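PDB 3K4U: binding component of ABC transporter from Wolinella succinogenes, which probably captures amino-acid substrates such as lysine for an ABC transporter, enclosing the ligand in a cleft between two lobes. Local coordinates for residues 72-76 against 77-81; 120-124 against 125-129; 55-58 against 59-63; 208-211 against 212-215. All coordinates share one frame; numbering follows the deposited sequence.

In the fold
Interactions 1 and 2 both grip the bound lysine at its carboxylate, and they touch each other across the ligand cleft. The contact of 120-124 with 125-129 is the more buried; that of 72-76 with 77-81 is partly buried and extends to another subunit. Interaction 3, one short helix packed beside interaction 1, is a chiefly apolar and backbone contact with a buried side and an exposed side. Interaction 4 lies within helix 200-216, its centre about 30 Å from that of interaction 2 and on the opposite side of the chain's centre; like interaction 1, it meets another subunit. The first two add ligand bonds to helix-start bonds, while main-chain helix bonds and hydrocarbon packing dominate the others.

Interaction 1. Residues 72-76 against 77-81; sequences MTISQ and ERNLR. With LYS (lysine), chain K.
Ser75 and Arg78 meet in an N-cap at the start of helix 76-79, on the ligand cleft of a type 2 periplasmic-binding fold. In the capping bond, Ser75 OG accepts from Arg78 N at 3.2 Å, with a nearly straight N-H...O angle of 163°. Serine suits this place because its hydroxyl is short enough to turn back on its own helix. Its carbonyl serves too, as Asn79 N reaches Ser75 O at 2.9 Å. The Asn79 amide extends the contact beyond the subunit, bonding Asn204 of the second subunit.

The ligand bonds form a second group. Arg78, extended from CG to NE, brings the edge of its guanidinium to the carboxylate of the bound lysine: NH1 donates to the ligand O at 3.0 Å and an angle of 173°, and NH2 to OXT in a weaker bond. Thr73 O, oblique to the guanidinium, takes a weak bond from Arg78 NH1 at 3.3 Å. Thr73 N donates to the same O of the ligand, N to O 3.1 Å, while Thr73 OG1 accepts from the ligand amino nitrogen and also bonds Ser125 OG. A leucine in place of Arg78 would probably leave the ligand carboxylate without its cationic partner.

Packing completes the site. Met72, a selenomethionine, runs past Arg78 in the opposite direction; its CG, anti to the backbone nitrogen (chi1 167°), lies beside Arg78 NH1, oblique to the guanidinium.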
# COMPACT_ATOMS: atom_id res chain seq x y z
N MSE E 72 -9.66 18.34 25.63
CA MSE E 72 -11.09 18.31 25.56
C MSE E 72 -11.55 17.38 24.46
O MSE E 72 -10.99 17.36 23.36
CB MSE E 72 -11.61 19.72 25.31
CG MSE E 72 -13.07 19.75 24.92
SE MSE E 72 -13.72 21.58 24.86
CE MSE E 72 -12.48 22.14 23.47
N THR E 73 -12.58 16.59 24.79
CA THR E 73 -13.14 15.57 23.91
C THR E 73 -13.89 16.28 22.80
O THR E 73 -14.56 17.27 23.04
CB THR E 73 -14.09 14.67 24.73
OG1 THR E 73 -13.31 13.84 25.60
CG2 THR E 73 -15.00 13.79 23.84
N ILE E 74 -13.72 15.82 21.57
CA ILE E 74 -14.55 16.31 20.48
C ILE E 74 -15.86 15.55 20.56
O ILE E 74 -15.87 14.32 20.45
CB ILE E 74 -13.89 16.10 19.14
CG1 ILE E 74 -12.46 16.63 19.23
CG2 ILE E 74 -14.66 16.81 18.04
CD1 ILE E 74 -11.77 16.74 17.93
N SER E 75 -16.94 16.26 20.84
CA SER E 75 -18.24 15.64 21.00
C SER E 75 -19.24 16.36 20.08
O SER E 75 -19.05 17.50 19.79
CB SER E 75 -18.66 15.65 22.48
OG SER E 75 -19.24 16.88 22.89
N GLN E 76 -20.29 15.70 19.61
CA GLN E 76 -21.23 16.38 18.73
C GLN E 76 -21.96 17.51 19.43
O GLN E 76 -22.26 18.51 18.83
CB GLN E 76 -22.21 15.38 18.08
CG GLN E 76 -21.61 14.68 16.85
CD GLN E 76 -20.45 13.86 17.25
OE1 GLN E 76 -20.63 12.81 17.84
NE2 GLN E 76 -19.26 14.35 17.04
N GLU E 77 -22.24 17.34 20.71
CA GLU E 77 -22.94 18.34 21.47
C GLU E 77 -22.09 19.61 21.62
O GLU E 77 -22.59 20.73 21.43
CB GLU E 77 -23.29 17.76 22.82
CG GLU E 77 -24.43 18.40 23.54
CD GLU E 77 -24.63 17.76 24.90
OE1 GLU E 77 -25.10 18.46 25.83
OE2 GLU E 77 -24.29 16.56 25.06
N ARG E 78 -20.81 19.46 21.94
CA ARG E 78 -19.96 20.64 22.03
C ARG E 78 -19.68 21.20 20.66
O ARG E 78 -19.53 22.42 20.51
CB ARG E 78 -18.62 20.30 22.67
CG ARG E 78 -18.65 20.14 24.13
CD ARG E 78 -17.45 19.37 24.57
NE ARG E 78 -17.65 18.79 25.89
CZ ARG E 78 -16.70 18.15 26.57
NH1 ARG E 78 -15.49 18.04 26.06
NH2 ARG E 78 -16.95 17.63 27.77
N ASN E 79 -19.55 20.31 19.66
CA ASN E 79 -19.09 20.71 18.35
C ASN E 79 -20.15 21.56 17.73
O ASN E 79 -19.89 22.26 16.77
CB ASN E 79 -18.75 19.50 17.49
CG ASN E 79 -17.91 19.85 16.24
OD1 ASN E 79 -17.39 18.96 15.59
ND2 ASN E 79 -17.81 21.09 15.90
N LEU E 80 -21.34 21.53 18.32
CA LEU E 80 -22.41 22.43 17.93
C LEU E 80 -22.11 23.90 18.26
O LEU E 80 -22.65 24.82 17.62
CB LEU E 80 -23.72 21.98 18.60
CG LEU E 80 -24.52 20.87 17.87
CD1 LEU E 80 -25.71 20.39 18.73
CD2 LEU E 80 -25.03 21.27 16.47
N ARG E 81 -21.23 24.12 19.25
CA ARG E 81 -21.06 25.44 19.85
C ARG E 81 -19.72 26.09 19.56
O ARG E 81 -19.66 27.31 19.35
CB ARG E 81 -21.33 25.39 21.35
CG ARG E 81 -22.71 24.89 21.69
CD ARG E 81 -23.13 25.24 23.10
NE ARG E 81 -22.50 24.41 24.12
CZ ARG E 81 -22.02 24.88 25.28
NH1 ARG E 81 -22.07 26.18 25.58
NH2 ARG E 81 -21.46 24.02 26.14
N LYS K . -11.70 14.60 28.12
CA LYS K . -12.32 15.18 29.30
C LYS K . -13.52 15.98 28.84
O LYS K . -13.50 16.52 27.74
CB LYS K . -11.33 16.11 30.01
CG LYS K . -11.63 16.37 31.47
CD LYS K . -11.24 17.76 31.84
CE LYS K . -11.18 17.96 33.36
NZ LYS K . -10.48 19.22 33.73
OXT LYS K . -14.52 16.10 29.55

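Interaction 2. Residues 120-124 against 125-129; sequences TKFGV and SAEYA. With LYS (lysine), chain K.
Glu127 sets its CG anti to the backbone nitrogen (chi1 -154°) and bends at chi2, which folds its carboxylate back toward Gly123, in the turn from strand to helix of the beta-alpha-beta unit made by strand 117-121, helix 125-133 and strand 138-142. Gly123 N donates to Glu127 OE1 at 2.9 Å, on the anti side and 31° out of the carboxylate plane. The same oxygen lies over one face of the Phe122 ring, the two side chains running side by side in one direction. Gly123 has positive phi, easy for a residue without a beta carbon.

At the helix start, Val124 takes the N-cap position, and its carbonyl oxygen receives weak bonds from Glu127 N and Tyr128 N. The Tyr128 side chain folds back over this turn, its OH 3.5 Å from Gly123 CA. Thr120, on the strand, packs on the helix, its CG2 3.8 Å from Glu127 CA.

The next amide, Ser125 N, points a nearly straight bond (171°) at OXT of the bound lysine, 2.7 Å away; the helix N-terminus would probably steady that negative charge. Branched Val124 covers the ligand's hydrocarbon, CG2 lying 3.6 Å from its CG. Farther along the ligand, Lys121, whose NZ bonds Asp143 O, lays its CE 3.8 Å from the ligand CE.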
# COMPACT_ATOMS: atom_id res chain seq x y z
N THR E 120 -16.48 10.32 39.93
CA THR E 120 -15.73 11.15 39.00
C THR E 120 -16.01 12.67 39.14
O THR E 120 -16.79 13.11 40.00
CB THR E 120 -15.97 10.68 37.55
OG1 THR E 120 -14.84 11.04 36.73
CG2 THR E 120 -17.23 11.29 36.97
N LYS E 121 -15.38 13.45 38.27
CA LYS E 121 -15.56 14.88 38.31
C LYS E 121 -16.89 15.26 37.65
O LYS E 121 -17.39 14.53 36.77
CB LYS E 121 -14.40 15.55 37.59
CG LYS E 121 -14.67 17.03 37.22
CD LYS E 121 -13.62 17.49 36.22
CE LYS E 121 -13.63 18.96 36.02
NZ LYS E 121 -13.20 19.67 37.23
N PHE E 122 -17.44 16.42 38.03
CA PHE E 122 -18.74 16.84 37.53
C PHE E 122 -18.71 17.42 36.11
O PHE E 122 -17.77 18.15 35.73
CB PHE E 122 -19.40 17.84 38.49
CG PHE E 122 -20.74 18.32 38.02
CD1 PHE E 122 -21.91 17.56 38.28
CD2 PHE E 122 -20.86 19.51 37.29
CE1 PHE E 122 -23.17 17.99 37.84
CE2 PHE E 122 -22.13 19.94 36.83
CZ PHE E 122 -23.28 19.17 37.11
N GLY E 123 -19.77 17.13 35.35
CA GLY E 123 -19.95 17.66 33.99
C GLY E 123 -18.79 17.41 33.04
O GLY E 123 -18.35 18.30 32.34
N VAL E 124 -18.28 16.19 32.99
CA VAL E 124 -17.08 15.93 32.21
C VAL E 124 -17.23 14.58 31.44
O VAL E 124 -18.04 13.74 31.82
CB VAL E 124 -15.90 15.95 33.19
CG1 VAL E 124 -15.26 14.62 33.31
CG2 VAL E 124 -14.95 16.98 32.82
N SER E 125 -16.46 14.38 30.37
CA SER E 125 -16.57 13.19 29.54
C SER E 125 -16.92 11.96 30.34
O SER E 125 -17.84 11.23 29.99
CB SER E 125 -15.26 12.89 28.83
OG SER E 125 -15.27 13.36 27.51
N ALA E 126 -16.19 11.73 31.43
CA ALA E 126 -16.40 10.55 32.24
C ALA E 126 -17.81 10.53 32.83
O ALA E 126 -18.48 9.49 32.82
CB ALA E 126 -15.36 10.50 33.34
N GLU E 127 -18.28 11.67 33.31
CA GLU E 127 -19.54 11.68 33.97
C GLU E 127 -20.65 11.20 33.05
O GLU E 127 -21.51 10.42 33.48
CB GLU E 127 -19.84 13.06 34.50
CG GLU E 127 -20.77 13.00 35.69
CD GLU E 127 -21.95 13.89 35.50
OE1 GLU E 127 -21.77 15.02 34.98
OE2 GLU E 127 -23.05 13.46 35.89
N TYR E 128 -20.61 11.66 31.79
CA TYR E 128 -21.57 11.25 30.74
C TYR E 128 -21.42 9.78 30.29
O TYR E 128 -22.41 9.07 30.07
CB TYR E 128 -21.50 12.21 29.54
CG TYR E 128 -21.65 13.66 29.96
CD1 TYR E 128 -22.91 14.17 30.31
CD2 TYR E 128 -20.53 14.52 30.03
CE1 TYR E 128 -23.05 15.51 30.74
CE2 TYR E 128 -20.67 15.85 30.43
CZ TYR E 128 -21.93 16.33 30.79
OH TYR E 128 -22.08 17.65 31.19
N ALA E 129 -20.18 9.33 30.16
CA ALA E 129 -19.87 7.93 29.87
C ALA E 129 -20.38 7.02 31.00
O ALA E 129 -21.19 6.11 30.74
CB ALA E 129 -18.37 7.73 29.65
N LYS K . -11.70 14.60 28.12
CA LYS K . -12.32 15.18 29.30
C LYS K . -13.52 15.98 28.84
O LYS K . -13.50 16.52 27.74
CB LYS K . -11.33 16.11 30.01
CG LYS K . -11.63 16.37 31.47
CD LYS K . -11.24 17.76 31.84
CE LYS K . -11.18 17.96 33.36
NZ LYS K . -10.48 19.22 33.73
OXT LYS K . -14.52 16.10 29.55

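Interaction 3. Residues 55-58 against 59-63; sequences GLIP and GLVTE
Ile57 and Val61 touch through their CG2 methyls, one turn apart on helix 56-61, which closes in a Schellman motif. The methyls are 4.2 Å apart, a loose apolar contact between beta-branched chains that pass at a slant. Ile57 CG2 stands anti to its backbone nitrogen, whereas Val61 CG2 lies beside its own; these settings put the two methyls on one flank of the helix. Ile57 also packs on Arg78 and Arg81 of the neighbouring segment. Leu56 and Leu60, buried and likewise four residues apart, both rest on Ile68 of strand 67-68, as suits leucines on the inner face of a surface helix. The Leu56 side chain comes within about 7 Å of the bound lysine.

The main-chain bonds run from each residue to the fourth before it. Gly59 N donates to Gly55 O at 3.0 Å from above the carbonyl plane, 37° out of it. Leu60 N reaches Leu56 O at 3.0 Å with less tilt, and Val61 N meets Ile57 O at 2.8 Å nearly in line with the carbonyl. Proline is tolerated at position 58, in the first turn, because the helix needs no amide hydrogen there. Gly59, without a side chain, adds no bulk beside Gly55.

The capping group ends the helix. Glu63 turns to positive phi (75°), its carbonyl oxygen accepting from Arg8, and two main-chain bonds lead back into the last turn. The one from Glu63 N to Leu60 O is weak at 3.3 Å.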
# COMPACT_ATOMS: atom_id res chain seq x y z
N GLY E 55 -16.68 26.86 32.13
CA GLY E 55 -16.48 28.23 31.65
C GLY E 55 -15.50 28.28 30.49
O GLY E 55 -15.26 29.32 29.91
N LEU E 56 -14.92 27.16 30.12
CA LEU E 56 -14.06 27.12 28.92
C LEU E 56 -14.77 27.47 27.62
O LEU E 56 -14.35 28.39 26.92
CB LEU E 56 -13.40 25.77 28.77
CG LEU E 56 -12.27 25.48 29.75
CD1 LEU E 56 -11.84 24.04 29.54
CD2 LEU E 56 -11.07 26.37 29.55
N ILE E 57 -15.85 26.76 27.30
CA ILE E 57 -16.53 27.02 26.05
C ILE E 57 -17.06 28.46 26.01
O ILE E 57 -16.78 29.18 25.05
CB ILE E 57 -17.58 25.98 25.69
CG1 ILE E 57 -16.91 24.81 24.97
CG2 ILE E 57 -18.66 26.58 24.78
CD1 ILE E 57 -17.77 23.56 24.87
N PRO E 58 -17.77 28.89 27.07
CA PRO E 58 -18.35 30.21 27.01
C PRO E 58 -17.28 31.31 27.02
O PRO E 58 -17.49 32.36 26.42
CB PRO E 58 -19.19 30.28 28.28
CG PRO E 58 -19.39 28.91 28.70
CD PRO E 58 -18.14 28.22 28.32
N GLY E 59 -16.17 31.06 27.68
CA GLY E 59 -15.04 31.95 27.62
C GLY E 59 -14.50 32.07 26.21
O GLY E 59 -14.06 33.15 25.79
N LEU E 60 -14.50 30.97 25.48
CA LEU E 60 -14.08 30.98 24.09
C LEU E 60 -15.09 31.75 23.24
O LEU E 60 -14.70 32.56 22.40
CB LEU E 60 -13.92 29.56 23.58
CG LEU E 60 -13.40 29.33 22.15
CD1 LEU E 60 -12.01 29.91 21.96
CD2 LEU E 60 -13.37 27.86 21.99
N VAL E 61 -16.37 31.49 23.45
CA VAL E 61 -17.37 32.17 22.64
C VAL E 61 -17.36 33.67 22.94
O VAL E 61 -17.54 34.49 22.05
CB VAL E 61 -18.76 31.60 22.88
CG1 VAL E 61 -19.78 32.28 21.99
CG2 VAL E 61 -18.77 30.15 22.58
N THR E 62 -17.14 34.00 24.21
CA THR E 62 -17.16 35.35 24.76
C THR E 62 -15.88 36.13 24.45
O THR E 62 -15.80 37.32 24.69
CB THR E 62 -17.45 35.24 26.26
OG1 THR E 62 -18.87 35.22 26.43
CG2 THR E 62 -16.88 36.38 27.05
N GLU E 63 -14.90 35.46 23.88
CA GLU E 63 -13.64 36.07 23.46
C GLU E 63 -12.68 36.40 24.60
O GLU E 63 -11.67 37.09 24.40
CB GLU E 63 -13.85 37.24 22.48
CG GLU E 63 -14.06 36.80 21.02
CD GLU E 63 -14.54 37.94 20.08
OE1 GLU E 63 -13.98 38.07 18.96
OE2 GLU E 63 -15.48 38.70 20.44

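Interaction 4. Residues 208-211 against 212-215; sequences HFLA and QIKH
Phe209 and Ile213 lie one helical turn apart and cross at a slant, with Ile213 CG1 on the side of one face of the phenyl ring. With chi1 at 58°, that CG1 settles over the Phe209 and Leu210 carbonyl oxygens, and Ile213 CG2, beside the backbone nitrogen, meets the ring at Phe209 CE1, 3.8 Å away. The flat ring of Phe209 also meets that of Trp205, nearly parallel to it, and packs on helix 30-41, while Ile213 continues onto Ser218 and Tyr219 of the next helix. An alanine at Ile213 is likely to open a gap beside the phenyl ring and leave Phe209 freer to turn.

Leu210 and Lys214 lie alongside each other, pointing the same way, with Leu210 CD1 4.2 Å from Lys214 CE. Lysine suits this border place: its methylenes follow the leucine, and its ammonium bonds Tyr88 O and makes a cation-pi contact with Tyr219.

His208 packs on Asn79, and Phe209 and Gln212 on Gln76, of the third subunit. Main-chain bonds such as Gln212 N to His208 O at 3.0 Å, and the i to i+4 side-chain pairs, are those of a regular alpha-helix; here helix 200-216 sets one flank against helices 30-41 and 218-228 and another at a subunit contact.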
# COMPACT_ATOMS: atom_id res chain seq x y z
N HIS E 208 -2.65 22.44 9.89
CA HIS E 208 -1.32 22.27 9.33
C HIS E 208 -0.19 22.32 10.37
O HIS E 208 0.85 21.69 10.17
CB HIS E 208 -1.07 23.29 8.22
CG HIS E 208 -1.74 22.95 6.94
ND1 HIS E 208 -2.72 23.74 6.39
CD2 HIS E 208 -1.59 21.89 6.10
CE1 HIS E 208 -3.13 23.20 5.26
NE2 HIS E 208 -2.46 22.07 5.06
N PHE E 209 -0.40 23.07 11.47
CA PHE E 209 0.55 23.11 12.59
C PHE E 209 0.57 21.76 13.27
O PHE E 209 1.65 21.24 13.61
CB PHE E 209 0.21 24.24 13.59
CG PHE E 209 0.81 24.04 14.96
CD1 PHE E 209 2.15 24.31 15.20
CD2 PHE E 209 0.04 23.57 16.00
CE1 PHE E 209 2.73 24.08 16.46
CE2 PHE E 209 0.63 23.35 17.28
CZ PHE E 209 1.97 23.59 17.49
N LEU E 210 -0.61 21.16 13.42
CA LEU E 210 -0.71 19.79 13.98
C LEU E 210 0.00 18.77 13.11
O LEU E 210 0.75 17.95 13.63
CB LEU E 210 -2.15 19.37 14.20
CG LEU E 210 -2.38 18.06 14.95
CD1 LEU E 210 -1.66 18.03 16.29
CD2 LEU E 210 -3.87 17.83 15.18
N ALA E 211 -0.19 18.84 11.79
CA ALA E 211 0.50 17.92 10.88
C ALA E 211 2.02 18.10 10.99
O ALA E 211 2.75 17.11 11.00
CB ALA E 211 0.06 18.15 9.49
N GLN E 212 2.49 19.35 11.11
CA GLN E 212 3.92 19.66 11.27
C GLN E 212 4.59 19.04 12.50
O GLN E 212 5.72 18.57 12.43
CB GLN E 212 4.18 21.16 11.29
CG GLN E 212 4.87 21.69 10.04
CD GLN E 212 6.37 21.39 9.98
OE1 GLN E 212 6.98 21.49 8.93
NE2 GLN E 212 6.96 21.04 11.12
N ILE E 213 3.89 19.05 13.63
CA ILE E 213 4.54 18.55 14.84
C ILE E 213 4.47 17.05 14.99
O ILE E 213 5.35 16.44 15.63
CB ILE E 213 4.15 19.34 16.09
CG1 ILE E 213 2.66 19.34 16.33
CG2 ILE E 213 4.56 20.77 15.87
CD1 ILE E 213 2.28 19.30 17.76
N LYS E 214 3.47 16.44 14.36
CA LYS E 214 3.45 14.97 14.20
C LYS E 214 4.64 14.44 13.35
O LYS E 214 5.18 13.39 13.66
CB LYS E 214 2.15 14.50 13.56
CG LYS E 214 0.88 14.89 14.29
CD LYS E 214 0.55 13.86 15.39
CE LYS E 214 -0.93 13.94 15.75
NZ LYS E 214 -1.22 13.18 17.00
N HIS E 215 5.04 15.19 12.32
CA HIS E 215 6.10 14.74 11.41
C HIS E 215 7.51 15.25 11.78
O HIS E 215 8.49 14.65 11.46
CB HIS E 215 5.69 15.03 9.94
CG HIS E 215 4.40 14.38 9.54
ND1 HIS E 215 3.30 15.09 9.09
CD2 HIS E 215 4.01 13.08 9.55
CE1 HIS E 215 2.30 14.26 8.83
NE2 HIS E 215 2.70 13.03 9.10